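PDB 3QUF: extracellular solute-binding protein, family 1, which probably binds a solute, most likely a carbohydrate, outside the cell and hands it to an ABC transporter for uptake. Local coordinates for residues S33-F38 with P67-S72; N41-V46 with E331-A336; L89-R94 with P299-A304; L104-E109 with G127-M132. One frame throughout, in Å; residues are numbered along the deposited sequence.

Contact 1: S33-F38 with P67-S72; sequences SFYSYF and PAQYIS
Tyr70 is the bump of this contact: its ring reaches from helix 67-72 into a hollow between Tyr35 and Tyr37 of segment 33-38. With CG anti to the backbone N (chi1 -178°), the ring stands well out from its helix and spans most of the 10.1 Å between the helix and strand axes. Tyr37 closes one side. Its CB sits over the Tyr70 face, 3.9 Å from the ring centroid and almost on the ring normal. The Tyr37 ring then presents its edge to that same face in a T-shaped pair, with planes at 81°. Tyr35 lies on the other side, near parallel to Tyr70 (18°) but slid so far that the rings barely overlap. They meet through Tyr35 CD2 and Tyr70 CE1, 3.4 Å apart. Pro67 borders the edge of the Tyr37 ring, its CB 4.0 Å from Tyr37 CE1.

The polar ends add bonds to this fit. Tyr70 OH donates to Tyr35 O at 2.7 Å, from above the carbonyl plane, and it also bonds to Asn88 N on the adjacent strand. A water joins Tyr35 OH to Gln69 NE2, while Thr73 is the direct partner of Tyr35 OH. The chemistry implies an aromatic cluster whose buried middle ring is covered on one face by Tyr37, flanked by the slid Tyr35 ring and held by its hydroxyl, tying helix 67-79 onto strand 30-36 where that strand ends.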
loop_
_atom_site.group_PDB
_atom_site.type_symbol
_atom_site.label_atom_id
_atom_site.label_comp_id
_atom_site.label_asym_id
_atom_site.label_seq_id
_atom_site.Cartn_x
_atom_site.Cartn_y
_atom_site.Cartn_z
ATOM N N SER A 33 -8.419 8.155 25.647
ATOM C CA SER A 33 -9.177 8.439 24.455
ATOM C C SER A 33 -8.462 7.940 23.214
ATOM O O SER A 33 -7.237 7.806 23.194
ATOM C CB SER A 33 -9.462 9.932 24.323
ATOM O OG SER A 33 -8.247 10.639 24.398
ATOM N N PHE A 34 -9.238 7.654 22.176
ATOM C CA PHE A 34 -8.714 7.176 20.899
ATOM C C PHE A 34 -9.453 7.935 19.832
ATOM O O PHE A 34 -10.693 7.889 19.818
ATOM C CB PHE A 34 -8.967 5.674 20.794
ATOM C CG PHE A 34 -8.619 5.018 19.462
ATOM C CD1 PHE A 34 -7.688 5.514 18.587
ATOM C CD2 PHE A 34 -9.267 3.832 19.119
ATOM C CE1 PHE A 34 -7.424 4.866 17.363
ATOM C CE2 PHE A 34 -9.016 3.194 17.917
ATOM C CZ PHE A 34 -8.126 3.696 17.049
ATOM N N TYR A 35 -8.741 8.732 19.048
ATOM C CA TYR A 35 -9.346 9.402 17.896
ATOM C C TYR A 35 -8.959 8.552 16.714
ATOM O O TYR A 35 -7.803 8.538 16.287
ATOM C CB TYR A 35 -8.850 10.829 17.732
ATOM C CG TYR A 35 -9.594 11.576 16.651
ATOM C CD1 TYR A 35 -10.979 11.549 16.607
ATOM C CD2 TYR A 35 -8.946 12.288 15.688
ATOM C CE1 TYR A 35 -11.689 12.239 15.616
ATOM C CE2 TYR A 35 -9.645 12.984 14.689
ATOM C CZ TYR A 35 -11.007 12.934 14.657
ATOM O OH TYR A 35 -11.750 13.627 13.728
ATOM N N SER A 36 -9.927 7.804 16.205
ATOM C CA SER A 36 -9.695 6.723 15.240
ATOM C C SER A 36 -9.941 7.109 13.768
ATOM O O SER A 36 -10.983 7.661 13.423
ATOM C CB SER A 36 -10.605 5.552 15.584
ATOM O OG SER A 36 -10.486 4.489 14.649
ATOM N N TYR A 37 -8.961 6.834 12.929
ATOM C CA TYR A 37 -9.117 6.942 11.465
ATOM C C TYR A 37 -10.139 5.912 10.965
ATOM O O TYR A 37 -10.849 6.123 9.979
ATOM C CB TYR A 37 -7.795 6.683 10.820
ATOM C CG TYR A 37 -7.797 6.574 9.329
ATOM C CD1 TYR A 37 -7.830 7.698 8.543
ATOM C CD2 TYR A 37 -7.843 5.344 8.740
ATOM C CE1 TYR A 37 -7.821 7.577 7.148
ATOM C CE2 TYR A 37 -7.834 5.200 7.360
ATOM C CZ TYR A 37 -7.848 6.321 6.588
ATOM O OH TYR A 37 -7.855 6.177 5.211
ATOM N N PHE A 38 -10.175 4.789 11.654
ATOM C CA PHE A 38 -11.028 3.654 11.268
ATOM C C PHE A 38 -12.421 3.847 11.784
ATOM O O PHE A 38 -12.647 4.293 12.917
ATOM C CB PHE A 38 -10.404 2.378 11.836
ATOM C CG PHE A 38 -9.075 2.070 11.248
ATOM C CD1 PHE A 38 -8.974 1.569 9.969
ATOM C CD2 PHE A 38 -7.883 2.404 11.917
ATOM C CE1 PHE A 38 -7.726 1.324 9.418
ATOM C CE2 PHE A 38 -6.668 2.167 11.345
ATOM C CZ PHE A 38 -6.595 1.638 10.109
ATOM N N PRO A 67 -10.950 10.900 5.512
ATOM C CA PRO A 67 -9.506 11.104 5.715
ATOM C C PRO A 67 -8.988 12.539 5.781
ATOM O O PRO A 67 -8.017 12.792 6.536
ATOM C CB PRO A 67 -8.881 10.388 4.501
ATOM C CG PRO A 67 -9.886 9.293 4.166
ATOM C CD PRO A 67 -11.221 9.867 4.482
ATOM N N ALA A 68 -9.556 13.461 4.982
ATOM C CA ALA A 68 -9.124 14.868 5.034
ATOM C C ALA A 68 -9.516 15.477 6.334
ATOM O O ALA A 68 -8.733 16.249 6.950
ATOM C CB ALA A 68 -9.712 15.692 3.899
ATOM N N GLN A 69 -10.744 15.155 6.745
ATOM C CA GLN A 69 -11.267 15.685 7.938
ATOM C C GLN A 69 -10.485 15.061 9.079
ATOM O O GLN A 69 -10.252 15.735 10.059
ATOM C CB GLN A 69 -12.769 15.446 8.052
ATOM C CG GLN A 69 -13.386 15.906 9.361
ATOM C CD GLN A 69 -13.533 14.786 10.409
ATOM O OE1 GLN A 69 -13.057 13.658 10.238
ATOM N NE2 GLN A 69 -14.217 15.107 11.495
ATOM N N TYR A 70 -10.107 13.795 8.949
ATOM C CA TYR A 70 -9.367 13.124 10.037
ATOM C C TYR A 70 -8.059 13.856 10.318
ATOM O O TYR A 70 -7.751 14.186 11.488
ATOM C CB TYR A 70 -9.083 11.643 9.712
ATOM C CG TYR A 70 -8.349 10.978 10.880
ATOM C CD1 TYR A 70 -9.026 10.638 12.008
ATOM C CD2 TYR A 70 -6.999 10.754 10.823
ATOM C CE1 TYR A 70 -8.363 10.088 13.101
ATOM C CE2 TYR A 70 -6.305 10.165 11.903
ATOM C CZ TYR A 70 -7.015 9.855 13.018
ATOM O OH TYR A 70 -6.387 9.310 14.116
ATOM N N ILE A 71 -7.274 14.095 9.286
ATOM C CA ILE A 71 -5.953 14.649 9.540
ATOM C C ILE A 71 -6.029 16.074 10.090
ATOM O O ILE A 71 -5.267 16.435 10.993
ATOM C CB ILE A 71 -4.986 14.535 8.370
ATOM C CG1 ILE A 71 -5.416 15.265 7.139
ATOM C CG2 ILE A 71 -4.741 13.051 8.014
ATOM C CD1 ILE A 71 -4.421 15.011 6.003
ATOM N N SER A 72 -6.956 16.889 9.608
ATOM C CA SER A 72 -7.002 18.256 10.126
ATOM C C SER A 72 -7.565 18.289 11.550
ATOM O O SER A 72 -7.111 19.082 12.383
ATOM C CB SER A 72 -7.778 19.196 9.177
ATOM O OG SER A 72 -9.141 18.835 9.109
HETATM O O HOH W 1 -14.371 13.497 13.799
#

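Contact 2: N41-V46 with E331-A336; sequences NQIGEV and EAFTSA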
loop_
_atom_site.group_PDB
_atom_site.type_symbol
_atom_site.label_atom_id
_atom_site.label_comp_id
_atom_site.label_asym_id
_atom_site.label_seq_id
_atom_site.Cartn_x
_atom_site.Cartn_y
_atom_site.Cartn_z
ATOM N N ASN A 41 -17.184 0.107 11.894
ATOM C CA ASN A 41 -17.332 -1.195 11.210
ATOM C C ASN A 41 -15.994 -1.848 10.947
ATOM O O ASN A 41 -15.964 -3.022 10.634
ATOM C CB ASN A 41 -18.178 -1.156 9.936
ATOM C CG ASN A 41 -17.722 -0.137 8.913
ATOM O OD1 ASN A 41 -16.560 0.189 8.781
ATOM N ND2 ASN A 41 -18.692 0.332 8.111
ATOM N N GLN A 42 -14.910 -1.103 11.097
ATOM C CA GLN A 42 -13.554 -1.677 10.961
ATOM C C GLN A 42 -12.867 -1.990 12.291
ATOM O O GLN A 42 -12.164 -2.995 12.419
ATOM C CB GLN A 42 -12.669 -0.720 10.191
ATOM C CG GLN A 42 -13.078 -0.509 8.737
ATOM C CD GLN A 42 -12.436 0.767 8.136
ATOM O OE1 GLN A 42 -12.626 1.916 8.616
ATOM N NE2 GLN A 42 -11.699 0.566 7.069
ATOM N N ILE A 43 -13.034 -1.119 13.281
ATOM C CA ILE A 43 -12.289 -1.262 14.551
ATOM C C ILE A 43 -13.162 -1.471 15.790
ATOM O O ILE A 43 -12.638 -1.723 16.877
ATOM C CB ILE A 43 -11.327 -0.041 14.744
ATOM C CG1 ILE A 43 -10.115 -0.416 15.614
ATOM C CG2 ILE A 43 -12.080 1.148 15.278
ATOM C CD1 ILE A 43 -8.862 0.259 15.323
ATOM N N GLY A 44 -14.490 -1.408 15.636
ATOM C CA GLY A 44 -15.381 -1.478 16.789
ATOM C C GLY A 44 -15.257 -2.756 17.597
ATOM O O GLY A 44 -15.334 -2.710 18.816
ATOM N N GLU A 45 -15.105 -3.899 16.925
ATOM C CA GLU A 45 -14.947 -5.184 17.625
ATOM C C GLU A 45 -13.644 -5.246 18.405
ATOM O O GLU A 45 -13.579 -5.868 19.501
ATOM C CB GLU A 45 -15.026 -6.392 16.677
ATOM C CG GLU A 45 -14.784 -7.731 17.413
ATOM C CD GLU A 45 -15.119 -8.970 16.591
ATOM O OE1 GLU A 45 -15.356 -8.840 15.375
ATOM O OE2 GLU A 45 -15.164 -10.074 17.183
ATOM N N VAL A 46 -12.592 -4.623 17.866
ATOM C CA VAL A 46 -11.338 -4.519 18.603
ATOM C C VAL A 46 -11.563 -3.722 19.898
ATOM O O VAL A 46 -11.174 -4.147 20.999
ATOM C CB VAL A 46 -10.211 -3.848 17.748
ATOM C CG1 VAL A 46 -8.958 -3.615 18.579
ATOM C CG2 VAL A 46 -9.885 -4.691 16.529
ATOM N N GLU A 331 -7.259 -10.824 14.565
ATOM C CA GLU A 331 -8.339 -11.514 13.850
ATOM C C GLU A 331 -9.536 -10.583 13.694
ATOM O O GLU A 331 -10.102 -10.479 12.604
ATOM C CB GLU A 331 -8.744 -12.804 14.558
ATOM C CG GLU A 331 -9.930 -13.485 13.858
ATOM C CD GLU A 331 -10.071 -14.951 14.208
ATOM O OE1 GLU A 331 -9.598 -15.353 15.303
ATOM O OE2 GLU A 331 -10.651 -15.705 13.365
ATOM N N ALA A 332 -9.889 -9.899 14.781
ATOM C CA ALA A 332 -11.020 -8.980 14.752
ATOM C C ALA A 332 -10.810 -7.825 13.776
ATOM O O ALA A 332 -11.694 -7.517 13.001
ATOM C CB ALA A 332 -11.324 -8.436 16.150
ATOM N N PHE A 333 -9.634 -7.250 13.782
ATOM C CA PHE A 333 -9.357 -6.089 12.942
ATOM C C PHE A 333 -9.252 -6.474 11.462
ATOM O O PHE A 333 -9.894 -5.865 10.621
ATOM C CB PHE A 333 -8.080 -5.446 13.409
ATOM C CG PHE A 333 -7.783 -4.104 12.760
ATOM C CD1 PHE A 333 -8.788 -3.219 12.396
ATOM C CD2 PHE A 333 -6.472 -3.709 12.586
ATOM C CE1 PHE A 333 -8.483 -1.995 11.818
ATOM C CE2 PHE A 333 -6.166 -2.486 11.997
ATOM C CZ PHE A 333 -7.166 -1.631 11.633
ATOM N N THR A 334 -8.462 -7.513 11.163
ATOM C CA THR A 334 -8.248 -7.881 9.764
ATOM C C THR A 334 -9.531 -8.411 9.120
ATOM O O THR A 334 -9.806 -8.117 7.946
ATOM C CB THR A 334 -7.123 -8.922 9.600
ATOM O OG1 THR A 334 -7.425 -10.078 10.405
ATOM C CG2 THR A 334 -5.761 -8.287 9.968
ATOM N N SER A 335 -10.321 -9.143 9.875
ATOM C CA SER A 335 -11.570 -9.693 9.325
ATOM C C SER A 335 -12.561 -8.554 9.033
ATOM O O SER A 335 -13.202 -8.566 7.985
ATOM C CB SER A 335 -12.172 -10.788 10.218
ATOM O OG SER A 335 -12.626 -10.237 11.442
ATOM N N ALA A 336 -12.665 -7.556 9.923
ATOM C CA ALA A 336 -13.601 -6.436 9.720
ATOM C C ALA A 336 -13.162 -5.487 8.620
ATOM O O ALA A 336 -14.001 -4.967 7.865
ATOM C CB ALA A 336 -13.808 -5.649 11.035
#
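The Phe333 ring carries this helix pair, and its edge is met by a backbone carbonyl: Gln42 O lies in the ring plane, 3.4 Å from Phe333 CD1. Ile43 CD1 approaches the same ring obliquely and comes within 4.2 Å of Phe333 CE1. Phe38 adds an edge-to-face partner from the loop just before helix 40-53. Chi1 of -171°, which sets CG anti to the backbone N, leads the Phe333 ring off its own helix toward this group.

Beside the ring, Val46 CG2 rests 3.7 Å from Phe333 CB and 4.0 Å from Ala332 CB, so one methyl occupies the step between consecutive residues of the facing helix. Ala336 CB touches two carbonyls at once, Asn41 O and Gln42 O, each 3.4 Å away. Helix 41-46 is kinked here. The backbone N atoms of Glu45 and Val46 make no bond to the preceding turn, so Asn41 O and Gln42 O lack the amides that would usually meet them; both lie against Ala336 CB, Gln42 O also against the ring edge. No hydrogen bond crosses the interface. Gln42 OE1 turns back to accept from Lys39 N, just before the helix.

The short helical segments run nearly antiparallel, at 163°, and their axes approach to 7.9 Å, a close spacing consistent with the alanines at the interface. Helix 40-53 is thus flanked on several sides: helix 327-337 lies here, Val46 reaches Tyr323 and Leu324 of helix 311-324, and Ile43 packs down on Phe34 and Ser36 of strand 30-36.

Contact 3: L89-R94 with P299-A304; sequences LTMDNR and PDQGFA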
loop_
_atom_site.group_PDB
_atom_site.type_symbol
_atom_site.label_atom_id
_atom_site.label_comp_id
_atom_site.label_asym_id
_atom_site.label_seq_id
_atom_site.Cartn_x
_atom_site.Cartn_y
_atom_site.Cartn_z
ATOM N N LEU A 89 -1.405 7.310 12.532
ATOM C CA LEU A 89 -0.506 7.884 11.570
ATOM C C LEU A 89 -0.893 7.294 10.226
ATOM O O LEU A 89 -0.789 6.090 10.000
ATOM C CB LEU A 89 0.933 7.544 11.902
ATOM C CG LEU A 89 1.440 8.051 13.261
ATOM C CD1 LEU A 89 2.869 7.582 13.493
ATOM C CD2 LEU A 89 1.365 9.554 13.384
ATOM N N THR A 90 -1.400 8.150 9.367
ATOM C CA THR A 90 -1.868 7.729 8.066
ATOM C C THR A 90 -0.833 8.083 7.015
ATOM O O THR A 90 0.148 8.771 7.303
ATOM C CB THR A 90 -3.171 8.382 7.704
ATOM O OG1 THR A 90 -2.984 9.767 7.320
ATOM C CG2 THR A 90 -4.180 8.292 8.890
HETATM N N MSE A 91 -1.064 7.654 5.765
HETATM C CA MSE A 91 -0.100 7.998 4.720
HETATM C C MSE A 91 -0.075 9.481 4.411
HETATM O O MSE A 91 0.941 10.021 3.895
HETATM C CB MSE A 91 -0.369 7.166 3.447
HETATM C CG MSE A 91 -0.264 5.640 3.677
HETATM SE SE MSE A 91 1.468 5.028 4.359
HETATM C CE MSE A 91 1.059 4.842 6.302
ATOM N N ASP A 92 -1.130 10.201 4.792
ATOM C CA ASP A 92 -1.168 11.626 4.556
ATOM C C ASP A 92 -0.660 12.498 5.717
ATOM O O ASP A 92 -0.359 13.671 5.493
ATOM C CB ASP A 92 -2.598 12.075 4.244
ATOM C CG ASP A 92 -3.091 11.565 2.910
ATOM O OD1 ASP A 92 -2.277 11.430 1.968
ATOM O OD2 ASP A 92 -4.299 11.265 2.831
ATOM N N ASN A 93 -0.601 11.983 6.946
ATOM C CA ASN A 93 -0.147 12.815 8.058
ATOM C C ASN A 93 1.068 12.265 8.797
ATOM O O ASN A 93 1.519 12.888 9.773
ATOM C CB ASN A 93 -1.305 13.088 9.049
ATOM C CG ASN A 93 -1.585 11.879 9.963
ATOM O OD1 ASN A 93 -1.000 10.838 9.772
ATOM N ND2 ASN A 93 -2.441 12.031 10.958
ATOM N N ARG A 94 1.619 11.131 8.360
ATOM C CA ARG A 94 2.596 10.427 9.227
ATOM C C ARG A 94 3.807 11.300 9.554
ATOM O O ARG A 94 4.197 11.395 10.734
ATOM C CB ARG A 94 3.042 9.086 8.650
ATOM C CG ARG A 94 3.645 9.162 7.269
ATOM C CD ARG A 94 3.778 7.762 6.641
ATOM N NE ARG A 94 4.531 7.900 5.418
ATOM C CZ ARG A 94 5.869 7.980 5.326
ATOM N NH1 ARG A 94 6.667 7.930 6.388
ATOM N NH2 ARG A 94 6.431 8.222 4.143
ATOM N N PRO A 299 1.133 -0.636 4.594
ATOM C CA PRO A 299 0.458 -0.715 5.854
ATOM C C PRO A 299 -0.898 0.015 5.802
ATOM O O PRO A 299 -1.003 1.089 5.218
ATOM C CB PRO A 299 1.449 -0.012 6.809
ATOM C CG PRO A 299 2.024 1.080 5.955
ATOM C CD PRO A 299 2.253 0.331 4.640
ATOM N N ASP A 300 -1.903 -0.562 6.432
ATOM C CA ASP A 300 -3.217 0.090 6.572
ATOM C C ASP A 300 -3.146 1.000 7.809
ATOM O O ASP A 300 -3.717 0.707 8.872
ATOM C CB ASP A 300 -4.348 -0.916 6.668
ATOM C CG ASP A 300 -5.716 -0.245 6.627
ATOM O OD1 ASP A 300 -5.767 0.941 6.167
ATOM O OD2 ASP A 300 -6.734 -0.935 6.888
ATOM N N GLN A 301 -2.389 2.088 7.651
ATOM C CA GLN A 301 -2.056 3.060 8.695
ATOM C C GLN A 301 -1.319 2.464 9.905
ATOM O O GLN A 301 -1.067 1.269 9.982
ATOM C CB GLN A 301 -3.306 3.817 9.176
ATOM C CG GLN A 301 -4.396 3.981 8.185
ATOM C CD GLN A 301 -3.960 4.413 6.836
ATOM O OE1 GLN A 301 -3.054 5.240 6.654
ATOM N NE2 GLN A 301 -4.595 3.793 5.821
ATOM N N GLY A 302 -0.913 3.343 10.790
ATOM C CA GLY A 302 -0.199 2.980 12.010
ATOM C C GLY A 302 -0.935 3.517 13.215
ATOM O O GLY A 302 -1.727 4.456 13.115
ATOM N N PHE A 303 -0.678 2.907 14.365
ATOM C CA PHE A 303 -1.214 3.353 15.642
ATOM C C PHE A 303 -0.133 3.984 16.477
ATOM O O PHE A 303 0.967 3.458 16.547
ATOM C CB PHE A 303 -1.814 2.166 16.392
ATOM C CG PHE A 303 -3.019 1.589 15.717
ATOM C CD1 PHE A 303 -2.885 0.793 14.588
ATOM C CD2 PHE A 303 -4.298 1.905 16.155
ATOM C CE1 PHE A 303 -4.025 0.315 13.919
ATOM C CE2 PHE A 303 -5.408 1.417 15.488
ATOM C CZ PHE A 303 -5.263 0.635 14.374
ATOM N N ALA A 304 -0.457 5.091 17.121
ATOM C CA ALA A 304 0.486 5.877 17.900
ATOM C C ALA A 304 -0.141 6.301 19.218
ATOM O O ALA A 304 -1.386 6.322 19.379
ATOM C CB ALA A 304 0.905 7.109 17.081
HETATM O O HOH W 2 -3.442 6.674 4.504
#
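Gln301 OE1 is gripped by two donors at the turn after Leu89: a water at 2.6 Å and, more weakly, Met91 N at 3.3 Å with an N-H...O angle of 135°. The same water accepts from Met91 N, so the one N-H of Met91 is shared between the water and, weakly, Gln301 OE1. Thr90 CA lies 3.1 Å from Gln301 OE1. The Gln301 side chain folds back at chi2 (-46°) to bring its oxygen here, while NE2 bonds to Asp300 OD1, which fixes the rotation of the amide.

Backbone pairing forms the firm part. Leu89 and Gly302 are an antiparallel hydrogen-bonded pair, with Leu89 N to Gly302 O and Gly302 N to Leu89 O both 2.9 Å. On one face of this ladder Leu89 CG meets Ala304 CB at 4.0 Å. At the other end the selenomethionine Met91 swings its CE to Pro299 CG, 3.9 Å away.

Past the bridge the strand stops. Thr90 OG1 accepts from the backbone N of Asp92 and of Asn93, an ST turn and ST motif, and Asn93 OD1 accepts from Thr90 N at 2.7 Å.

Strand 295-305 runs antiparallel between 86-89 and 135-144, while 86-89, 30-36 and 57-63 are parallel. This is the sheet order of the type II periplasmic binding protein fold, in which a strand returning from the other lobe is inserted antiparallel beside the third strand.

Contact 4: L104-E109 with G127-M132; sequences LDISGE and GKTYGM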
loop_
_atom_site.group_PDB
_atom_site.type_symbol
_atom_site.label_atom_id
_atom_site.label_comp_id
_atom_site.label_asym_id
_atom_site.label_seq_id
_atom_site.Cartn_x
_atom_site.Cartn_y
_atom_site.Cartn_z
ATOM N N LEU A 104 4.524 9.497 20.902
ATOM C CA LEU A 104 5.438 8.869 21.853
ATOM C C LEU A 104 6.429 7.973 21.136
ATOM O O LEU A 104 6.052 7.201 20.295
ATOM C CB LEU A 104 4.649 8.013 22.832
ATOM C CG LEU A 104 5.417 7.309 23.968
ATOM C CD1 LEU A 104 5.971 8.332 24.927
ATOM C CD2 LEU A 104 4.431 6.331 24.710
ATOM N N ASP A 105 7.709 8.076 21.502
ATOM C CA ASP A 105 8.712 7.079 21.065
ATOM C C ASP A 105 8.431 5.726 21.694
ATOM O O ASP A 105 8.551 5.572 22.945
ATOM C CB ASP A 105 10.083 7.613 21.506
ATOM C CG ASP A 105 11.230 6.667 21.165
ATOM O OD1 ASP A 105 11.005 5.603 20.578
ATOM O OD2 ASP A 105 12.392 7.040 21.512
ATOM N N ILE A 106 8.044 4.760 20.865
ATOM C CA ILE A 106 7.700 3.408 21.297
ATOM C C ILE A 106 8.762 2.396 20.884
ATOM O O ILE A 106 8.560 1.172 20.960
ATOM C CB ILE A 106 6.267 3.040 20.879
ATOM C CG1 ILE A 106 6.092 3.146 19.361
ATOM C CG2 ILE A 106 5.251 3.929 21.669
ATOM C CD1 ILE A 106 4.739 2.562 18.886
ATOM N N SER A 107 9.948 2.907 20.544
ATOM C CA SER A 107 11.079 2.037 20.189
ATOM C C SER A 107 11.282 0.970 21.273
ATOM O O SER A 107 11.290 1.276 22.457
ATOM C CB SER A 107 12.366 2.846 20.061
ATOM O OG SER A 107 12.250 3.870 19.103
ATOM N N GLY A 108 11.460 -0.260 20.831
ATOM C CA GLY A 108 11.844 -1.366 21.722
ATOM C C GLY A 108 10.717 -1.968 22.546
ATOM O O GLY A 108 10.958 -2.864 23.357
ATOM N N GLU A 109 9.505 -1.424 22.422
ATOM C CA GLU A 109 8.423 -1.918 23.263
ATOM C C GLU A 109 8.095 -3.372 22.893
ATOM O O GLU A 109 8.131 -3.773 21.716
ATOM C CB GLU A 109 7.170 -1.056 23.143
ATOM C CG GLU A 109 7.285 0.298 23.808
ATOM C CD GLU A 109 7.210 0.297 25.341
ATOM O OE1 GLU A 109 6.838 -0.735 25.945
ATOM O OE2 GLU A 109 7.478 1.365 25.952
ATOM N N GLY A 127 15.545 7.543 13.642
ATOM C CA GLY A 127 15.841 6.179 14.077
ATOM C C GLY A 127 14.920 5.629 15.158
ATOM O O GLY A 127 15.131 4.515 15.668
ATOM N N LYS A 128 13.953 6.432 15.599
ATOM C CA LYS A 128 13.032 6.043 16.662
ATOM C C LYS A 128 11.664 5.688 16.036
ATOM O O LYS A 128 11.251 6.256 15.029
ATOM C CB LYS A 128 12.887 7.183 17.657
ATOM C CG LYS A 128 14.165 7.466 18.424
ATOM C CD LYS A 128 14.047 8.759 19.289
ATOM C CE LYS A 128 15.168 8.811 20.356
ATOM N NZ LYS A 128 15.188 10.062 21.248
ATOM N N THR A 129 11.015 4.704 16.632
ATOM C CA THR A 129 9.697 4.265 16.204
ATOM C C THR A 129 8.601 5.031 16.932
ATOM O O THR A 129 8.587 5.075 18.156
ATOM C CB THR A 129 9.554 2.751 16.461
ATOM O OG1 THR A 129 10.585 2.061 15.726
ATOM C CG2 THR A 129 8.216 2.245 15.934
ATOM N N TYR A 130 7.676 5.576 16.144
ATOM C CA TYR A 130 6.570 6.402 16.643
ATOM C C TYR A 130 5.215 5.843 16.337
ATOM O O TYR A 130 4.199 6.427 16.754
ATOM C CB TYR A 130 6.680 7.814 16.064
ATOM C CG TYR A 130 7.859 8.554 16.600
ATOM C CD1 TYR A 130 7.831 9.126 17.893
ATOM C CD2 TYR A 130 9.012 8.685 15.844
ATOM C CE1 TYR A 130 8.931 9.811 18.397
ATOM C CE2 TYR A 130 10.126 9.382 16.346
ATOM C CZ TYR A 130 10.072 9.919 17.631
ATOM O OH TYR A 130 11.163 10.583 18.144
ATOM N N GLY A 131 5.134 4.722 15.632
ATOM C CA GLY A 131 3.819 4.122 15.305
ATOM C C GLY A 131 3.983 2.655 14.981
ATOM O O GLY A 131 5.099 2.183 14.627
HETATM N N MSE A 132 2.871 1.933 15.096
HETATM C CA MSE A 132 2.870 0.519 14.845
HETATM C C MSE A 132 1.745 0.174 13.889
HETATM O O MSE A 132 0.570 0.373 14.229
HETATM C CB MSE A 132 2.654 -0.264 16.168
HETATM C CG MSE A 132 2.385 -1.738 15.937
HETATM SE SE MSE A 132 1.820 -2.675 17.556
HETATM C CE MSE A 132 0.095 -1.962 17.634
HETATM O O HOH W 3 3.475 6.345 19.442
HETATM O O HOH W 4 12.915 9.444 22.405
HETATM O O HOH W 5 13.297 2.199 16.507
#
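Asp105 and Ser107 form an Asx turn that abuts strand 128-129, overlapped by a type II beta turn from Ile106 to Glu109.

Hydrogen bonds come first. Ile106 N donates to Thr129 O at 2.8 Å, meeting the oxygen nearly end-on (C=O...N angle 166°). Thr129 N returns a bond to Ser107 OG at 2.9 Å with an N-H...O angle of 163°. That hydroxyl gives its own proton to Asp105 OD1, 2.6 Å away, on the lone pair facing the other carboxylate oxygen. Asp105 OD1 also takes Ser107 N at 2.9 Å. The two grips hold the carboxylate and set the serine hydroxyl to accept from the strand. A water also donates to Ser107 OG and Gly127 O and reaches Thr129 OG1, whose stronger partner is Gln124 NE2.

Van der Waals contacts come next, from Ile106 and Tyr130. Ile106 CG1 sits between its backbone N and carbonyl carbon (chi1 58°), which lays the chain over Thr129 O and brings CD1 within 3.9 Å of Gly131 N. Met132 CB touches that methyl more loosely. Tyr130 slants across the preceding residues, its CD1 near Leu104 O and its CE1 against Asp105 CB.

Any attraction between charges would act at longer range. The extended Lys128 chain crosses Asp105 at about a right angle, but its amine lies beyond a salt bridge. A single water spans the gap, donating to Asp105 OD2 and accepting from Lys128 NZ, each 2.6 Å away.

All four contacts are partly buried, but contact 3 lies nearest the centre of the chain, about 11 Å from it, against about 19 Å for contacts 1 and 2 and 21 Å for contact 4. Contacts 1 and 3 reach the same sheet: contact 1 lays a helix on it through rings, contact 3 joins its strands by backbone bonds. Contact 2 is apolar helix pairing without a hydrogen bond, and it also touches contact 1. Phe303 packs on Ile43 and Phe333, joining contacts 2 and 3. A probable hydrogen bond, Phe303 N to Met132 O, connects contact 3 to contact 4, where polar and water-mediated links replace the aromatic packing.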